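Local atomic coordinates of coenzyme A transferase (Yersinia pestis, PDB entry 3QLI), a protein that probably transfers coenzyme A between acyl-CoA esters and acetate or a related carboxylate. Residues G45-E50 against P208-P213; V148-C153 against V178-Y183. One frame throughout, in Å; residues are numbered along the deposited sequence.

Contact 1. Residues G45-E50 against P208-P213; sequences GMFAAE and PLIEMP
Phe47 and Ile210 meet as an aromatic face and a branched aliphatic chain, a compact example of how a loop with a short 3-10 turn at 48-49 can pack on an irregular segment, 208-213. The gamma-methyl of Ile210 sits over one face of the phenyl ring, with CG2 4.1 Å from the ring centroid and 18° off the ring normal, a CH-pi contact displaced toward the rim at CE2. The two side chains cross at about a right angle. In Phe47, CG is anti to the backbone N (chi1 -156°). Farther out on the ring, CE2 comes up to Ile210, and the edge is turned to the backbone of residues 211-212: Phe47 CZ lies 4.0 Å from Glu211 O, with Met212 N also close to the ring plane.

The same Ile210 methyl is shared with the neighbouring residue, Ile210 CG2 lying 3.7 Å from Ala48 CA. Set between its own backbone N and carbonyl carbon, CG2 is the branch of Ile210 that meets both Phe47 and Ala48. Ala48 CB also meets Leu209 CB at 4.3 Å. One water bridges the two main chains, donating to Ala48 O at 3.0 Å and accepting from Ile210 N at 2.7 Å, where the CA atoms of the segments come nearest.

Tyr303 of helix 300-306 packs on Phe47, Ala48 and Leu209, and its hydroxyl is hydrogen-bonded to Ile210 O. Phe47 also lies beside Glu76, and Met212 beside Val242. The direct contact is thus apolar, and polar linkage between the segments comes through the water; it joins two loops that follow parallel strands of the N-terminal Rossmann-like domain.

Contact 2. Residues V148-C153 against V178-Y183; sequences VSPMDC and VEVNRY
Val148 pairs with Val180 in a parallel beta bridge, and two main-chain hydrogen bonds frame it. Val148 N donates to Glu179 O at 2.8 Å, from a position 41° out of that carbonyl plane. In return Asn181 N reaches Val148 O at 2.9 Å, nearly along the C=O axis, and the same oxygen receives a CA-H...O contact from Val180.

The tight part is a valine cluster. Val148 CG2 fits against Val178 CB at 3.7 Å and touches Val180 CG2 at 3.9 Å, while Val148 CG1 meets Val178 CG1; the Val148 and Val178 side chains cross at about a right angle. Val180 has CG1 anti to its backbone N (chi1 165°), and that methyl rests 3.8 Å from Pro150 CA. Asn181 is buried as well: its OD1 accepts from Tyr183 N at 2.9 Å, an Asx turn that follows the strand, while its ND2 is bonded to Val207 O.

The solvent side is looser. There Pro150 CG lies 3.8 Å from Arg182 CA, and Arg182, extended from CG to NE, is exposed.

Strands 143-148 and 175-180 are neighbours in the parallel Rossmann-like sheet. Strand 201-204 continues it beyond 175-180, Phe157 of strand 156-158 packs on Val148 and Val180, and Tyr22 of helix 18-25 also meets Val180.

How the contacts relate
Contact 2 is nested inside the chain loop closed by contact 1, and their centres lie 15 Å apart in the same N-terminal domain. They also touch directly: Pro208 CA packs 3.7 Å from Tyr183 CG, and Leu209 CD2 lies 3.7 Å from Asn181 ND2. The segment 208-213 therefore links the loop beyond strand 175-180 to the loop beyond strand 41-44. In contact 1 the side chain of Phe47 is about 4 Å from that of Glu76 and that of Met212 about 3 Å from that of Val242, residues that bind coenzyme A at two different sites in a structure of this protein, though none is bound to this chain here. Contact 2 is sheet packing away from the known sites.

Contact 1. Residues G45-E50 against P208-P213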
loop_
_atom_site.group_PDB
_atom_site.type_symbol
_atom_site.label_atom_id
_atom_site.label_comp_id
_atom_site.label_asym_id
_atom_site.label_seq_id
_atom_site.Cartn_x
_atom_site.Cartn_y
_atom_site.Cartn_z
ATOM N N GLY A 45 0.397 16.535 20.357
ATOM C CA GLY A 45 0.420 15.105 20.550
ATOM C C GLY A 45 -0.924 14.466 20.272
ATOM O O GLY A 45 -1.938 15.149 20.098
ATOM N N MET A 46 -0.949 13.139 20.252
ATOM C CA MET A 46 -2.175 12.390 19.978
ATOM C C MET A 46 -2.971 11.992 21.220
ATOM O O MET A 46 -2.397 11.554 22.213
ATOM C CB MET A 46 -1.850 11.106 19.207
ATOM C CG MET A 46 -1.088 11.293 17.912
ATOM S SD MET A 46 -0.637 9.704 17.183
ATOM C CE MET A 46 -2.244 9.074 16.715
ATOM N N PHE A 47 -4.291 12.151 21.162
ATOM C CA PHE A 47 -5.157 11.716 22.261
ATOM C C PHE A 47 -4.844 12.324 23.627
ATOM O O PHE A 47 -4.924 13.532 23.822
ATOM C CB PHE A 47 -5.228 10.187 22.349
ATOM C CG PHE A 47 -6.468 9.684 23.031
ATOM C CD1 PHE A 47 -7.723 9.998 22.536
ATOM C CD2 PHE A 47 -6.382 8.910 24.174
ATOM C CE1 PHE A 47 -8.867 9.545 23.163
ATOM C CE2 PHE A 47 -7.522 8.453 24.806
ATOM C CZ PHE A 47 -8.766 8.770 24.300
ATOM N N ALA A 48 -4.493 11.449 24.564
ATOM C CA ALA A 48 -4.189 11.824 25.940
ATOM C C ALA A 48 -3.020 12.798 25.958
ATOM O O ALA A 48 -2.845 13.555 26.910
ATOM C CB ALA A 48 -3.870 10.589 26.766
ATOM N N ALA A 49 -2.212 12.744 24.906
ATOM C CA ALA A 49 -1.068 13.632 24.724
ATOM C C ALA A 49 -1.466 15.109 24.554
ATOM O O ALA A 49 -0.674 15.998 24.855
ATOM C CB ALA A 49 -0.209 13.168 23.558
ATOM N N GLU A 50 -2.673 15.374 24.052
ATOM C CA GLU A 50 -3.109 16.757 23.850
ATOM C C GLU A 50 -3.041 17.461 25.203
ATOM O O GLU A 50 -3.484 16.915 26.211
ATOM C CB GLU A 50 -4.534 16.796 23.287
ATOM C CG GLU A 50 -4.708 16.049 21.965
ATOM C CD GLU A 50 -6.148 16.025 21.475
ATOM O OE1 GLU A 50 -7.066 16.254 22.287
ATOM O OE2 GLU A 50 -6.363 15.769 20.272
ATOM N N PRO A 208 -5.756 13.978 35.763
ATOM C CA PRO A 208 -5.700 12.625 35.203
ATOM C C PRO A 208 -5.763 12.656 33.676
ATOM O O PRO A 208 -6.380 13.549 33.094
ATOM C CB PRO A 208 -6.942 11.955 35.788
ATOM C CG PRO A 208 -7.159 12.693 37.110
ATOM C CD PRO A 208 -6.790 14.119 36.806
ATOM N N LEU A 209 -5.126 11.688 33.030
ATOM C CA LEU A 209 -5.167 11.619 31.573
ATOM C C LEU A 209 -6.565 11.239 31.095
ATOM O O LEU A 209 -7.278 10.515 31.778
ATOM C CB LEU A 209 -4.164 10.579 31.068
ATOM C CG LEU A 209 -2.689 10.796 31.409
ATOM C CD1 LEU A 209 -1.826 9.717 30.738
ATOM C CD2 LEU A 209 -2.214 12.181 31.019
ATOM N N ILE A 210 -6.958 11.711 29.917
ATOM C CA ILE A 210 -8.250 11.319 29.364
ATOM C C ILE A 210 -8.257 9.832 29.034
ATOM O O ILE A 210 -7.246 9.260 28.608
ATOM C CB ILE A 210 -8.640 12.139 28.109
ATOM C CG1 ILE A 210 -10.135 11.981 27.824
ATOM C CG2 ILE A 210 -7.787 11.742 26.890
ATOM C CD1 ILE A 210 -10.610 12.714 26.579
ATOM N N GLU A 211 -9.408 9.206 29.232
ATOM C CA GLU A 211 -9.500 7.766 29.093
ATOM C C GLU A 211 -10.269 7.398 27.852
ATOM O O GLU A 211 -11.168 8.117 27.427
ATOM C CB GLU A 211 -10.184 7.160 30.315
ATOM C CG GLU A 211 -9.398 7.329 31.594
ATOM C CD GLU A 211 -10.001 6.549 32.736
ATOM O OE1 GLU A 211 -11.209 6.253 32.675
ATOM O OE2 GLU A 211 -9.269 6.229 33.692
ATOM N N MET A 212 -9.899 6.273 27.264
ATOM C CA MET A 212 -10.734 5.659 26.266
ATOM C C MET A 212 -11.885 5.042 27.047
ATOM O O MET A 212 -11.652 4.291 27.997
ATOM C CB MET A 212 -9.934 4.584 25.541
ATOM C CG MET A 212 -10.608 3.994 24.342
ATOM S SD MET A 212 -9.400 3.021 23.434
ATOM C CE MET A 212 -8.891 1.815 24.666
ATOM N N PRO A 213 -13.130 5.377 26.681
ATOM C CA PRO A 213 -14.284 4.790 27.374
ATOM C C PRO A 213 -14.309 3.273 27.214
ATOM O O PRO A 213 -14.027 2.772 26.125
ATOM C CB PRO A 213 -15.485 5.410 26.647
ATOM C CG PRO A 213 -14.947 5.805 25.297
ATOM C CD PRO A 213 -13.539 6.255 25.570
HETATM O O HOH W 1 -5.151 13.370 28.773
#

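Contact 2. Residues V148-C153 against V178-Y183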
loop_
_atom_site.group_PDB
_atom_site.type_symbol
_atom_site.label_atom_id
_atom_site.label_comp_id
_atom_site.label_asym_id
_atom_site.label_seq_id
_atom_site.Cartn_x
_atom_site.Cartn_y
_atom_site.Cartn_z
ATOM N N VAL A 148 3.844 16.120 29.005
ATOM C CA VAL A 148 5.022 15.304 29.308
ATOM C C VAL A 148 5.035 14.946 30.776
ATOM O O VAL A 148 4.356 15.572 31.577
ATOM C CB VAL A 148 6.336 16.028 28.976
ATOM C CG1 VAL A 148 6.398 16.369 27.475
ATOM C CG2 VAL A 148 6.505 17.272 29.845
ATOM N N SER A 149 5.805 13.921 31.124
ATOM C CA SER A 149 5.990 13.572 32.519
ATOM C C SER A 149 6.912 14.614 33.134
ATOM O O SER A 149 7.545 15.393 32.415
ATOM C CB SER A 149 6.616 12.177 32.632
ATOM O OG SER A 149 7.881 12.168 31.989
ATOM N N PRO A 150 6.982 14.648 34.472
ATOM C CA PRO A 150 7.851 15.614 35.151
ATOM C C PRO A 150 9.318 15.427 34.768
ATOM O O PRO A 150 9.746 14.307 34.480
ATOM C CB PRO A 150 7.633 15.287 36.637
ATOM C CG PRO A 150 6.256 14.722 36.690
ATOM C CD PRO A 150 6.138 13.899 35.421
ATOM N N MET A 151 10.075 16.517 34.771
ATOM C CA MET A 151 11.497 16.470 34.473
ATOM C C MET A 151 12.206 15.584 35.495
ATOM O O MET A 151 11.928 15.680 36.684
ATOM C CB MET A 151 12.090 17.877 34.519
ATOM C CG MET A 151 13.527 17.925 34.040
ATOM S SD MET A 151 14.281 19.547 34.098
ATOM C CE MET A 151 14.554 19.710 35.864
ATOM N N ASP A 152 13.110 14.720 35.037
ATOM C CA ASP A 152 13.862 13.870 35.958
ATOM C C ASP A 152 15.151 14.561 36.392
ATOM O O ASP A 152 15.433 15.675 35.971
ATOM C CB ASP A 152 14.148 12.488 35.352
ATOM C CG ASP A 152 15.090 12.545 34.150
ATOM O OD1 ASP A 152 15.865 13.523 34.030
ATOM O OD2 ASP A 152 15.058 11.592 33.329
ATOM N N CYS A 153 15.941 13.905 37.240
ATOM C CA CYS A 153 17.132 14.562 37.786
ATOM C C CYS A 153 18.235 14.783 36.751
ATOM O O CYS A 153 19.248 15.425 37.044
ATOM C CB CYS A 153 17.690 13.779 38.980
ATOM S SG CYS A 153 18.396 12.173 38.524
ATOM N N VAL A 178 5.953 22.385 26.439
ATOM C CA VAL A 178 5.461 21.204 27.152
ATOM C C VAL A 178 4.511 21.553 28.293
ATOM O O VAL A 178 4.603 22.617 28.907
ATOM C CB VAL A 178 6.606 20.339 27.710
ATOM C CG1 VAL A 178 7.582 19.970 26.601
ATOM C CG2 VAL A 178 7.312 21.065 28.837
ATOM N N GLU A 179 3.597 20.633 28.560
ATOM C CA GLU A 179 2.720 20.720 29.709
ATOM C C GLU A 179 3.043 19.537 30.613
ATOM O O GLU A 179 2.717 18.386 30.301
ATOM C CB GLU A 179 1.262 20.685 29.253
ATOM C CG GLU A 179 0.239 20.696 30.391
ATOM C CD GLU A 179 -1.129 21.152 29.911
ATOM O OE1 GLU A 179 -1.174 21.984 28.973
ATOM O OE2 GLU A 179 -2.158 20.690 30.462
ATOM N N VAL A 180 3.725 19.833 31.714
ATOM C CA VAL A 180 4.129 18.835 32.687
ATOM C C VAL A 180 2.903 18.350 33.458
ATOM O O VAL A 180 2.076 19.149 33.918
ATOM C CB VAL A 180 5.186 19.418 33.667
ATOM C CG1 VAL A 180 5.359 18.515 34.909
ATOM C CG2 VAL A 180 6.515 19.641 32.952
ATOM N N ASN A 181 2.784 17.038 33.587
ATOM C CA ASN A 181 1.644 16.435 34.269
ATOM C C ASN A 181 2.118 15.194 34.996
ATOM O O ASN A 181 2.578 14.248 34.361
ATOM C CB ASN A 181 0.572 16.067 33.239
ATOM C CG ASN A 181 -0.682 15.517 33.868
ATOM O OD1 ASN A 181 -0.749 15.325 35.080
ATOM N ND2 ASN A 181 -1.694 15.273 33.052
ATOM N N ARG A 182 2.015 15.180 36.324
ATOM C CA ARG A 182 2.524 14.036 37.082
ATOM C C ARG A 182 1.723 12.774 36.778
ATOM O O ARG A 182 2.165 11.660 37.074
ATOM C CB ARG A 182 2.555 14.325 38.590
ATOM C CG ARG A 182 1.192 14.550 39.197
ATOM C CD ARG A 182 1.246 14.632 40.728
ATOM N NE ARG A 182 -0.082 14.393 41.289
ATOM C CZ ARG A 182 -0.935 15.352 41.640
ATOM N NH1 ARG A 182 -0.594 16.630 41.516
ATOM N NH2 ARG A 182 -2.128 15.030 42.130
ATOM N N TYR A 183 0.550 12.938 36.170
ATOM C CA TYR A 183 -0.237 11.773 35.750
ATOM C C TYR A 183 0.272 11.146 34.449
ATOM O O TYR A 183 -0.148 10.049 34.082
ATOM C CB TYR A 183 -1.718 12.121 35.612
ATOM C CG TYR A 183 -2.398 12.395 36.929
ATOM C CD1 TYR A 183 -3.047 11.382 37.621
ATOM C CD2 TYR A 183 -2.386 13.667 37.486
ATOM C CE1 TYR A 183 -3.673 11.626 38.832
ATOM C CE2 TYR A 183 -3.006 13.921 38.703
ATOM C CZ TYR A 183 -3.649 12.899 39.367
ATOM O OH TYR A 183 -4.264 13.148 40.575
#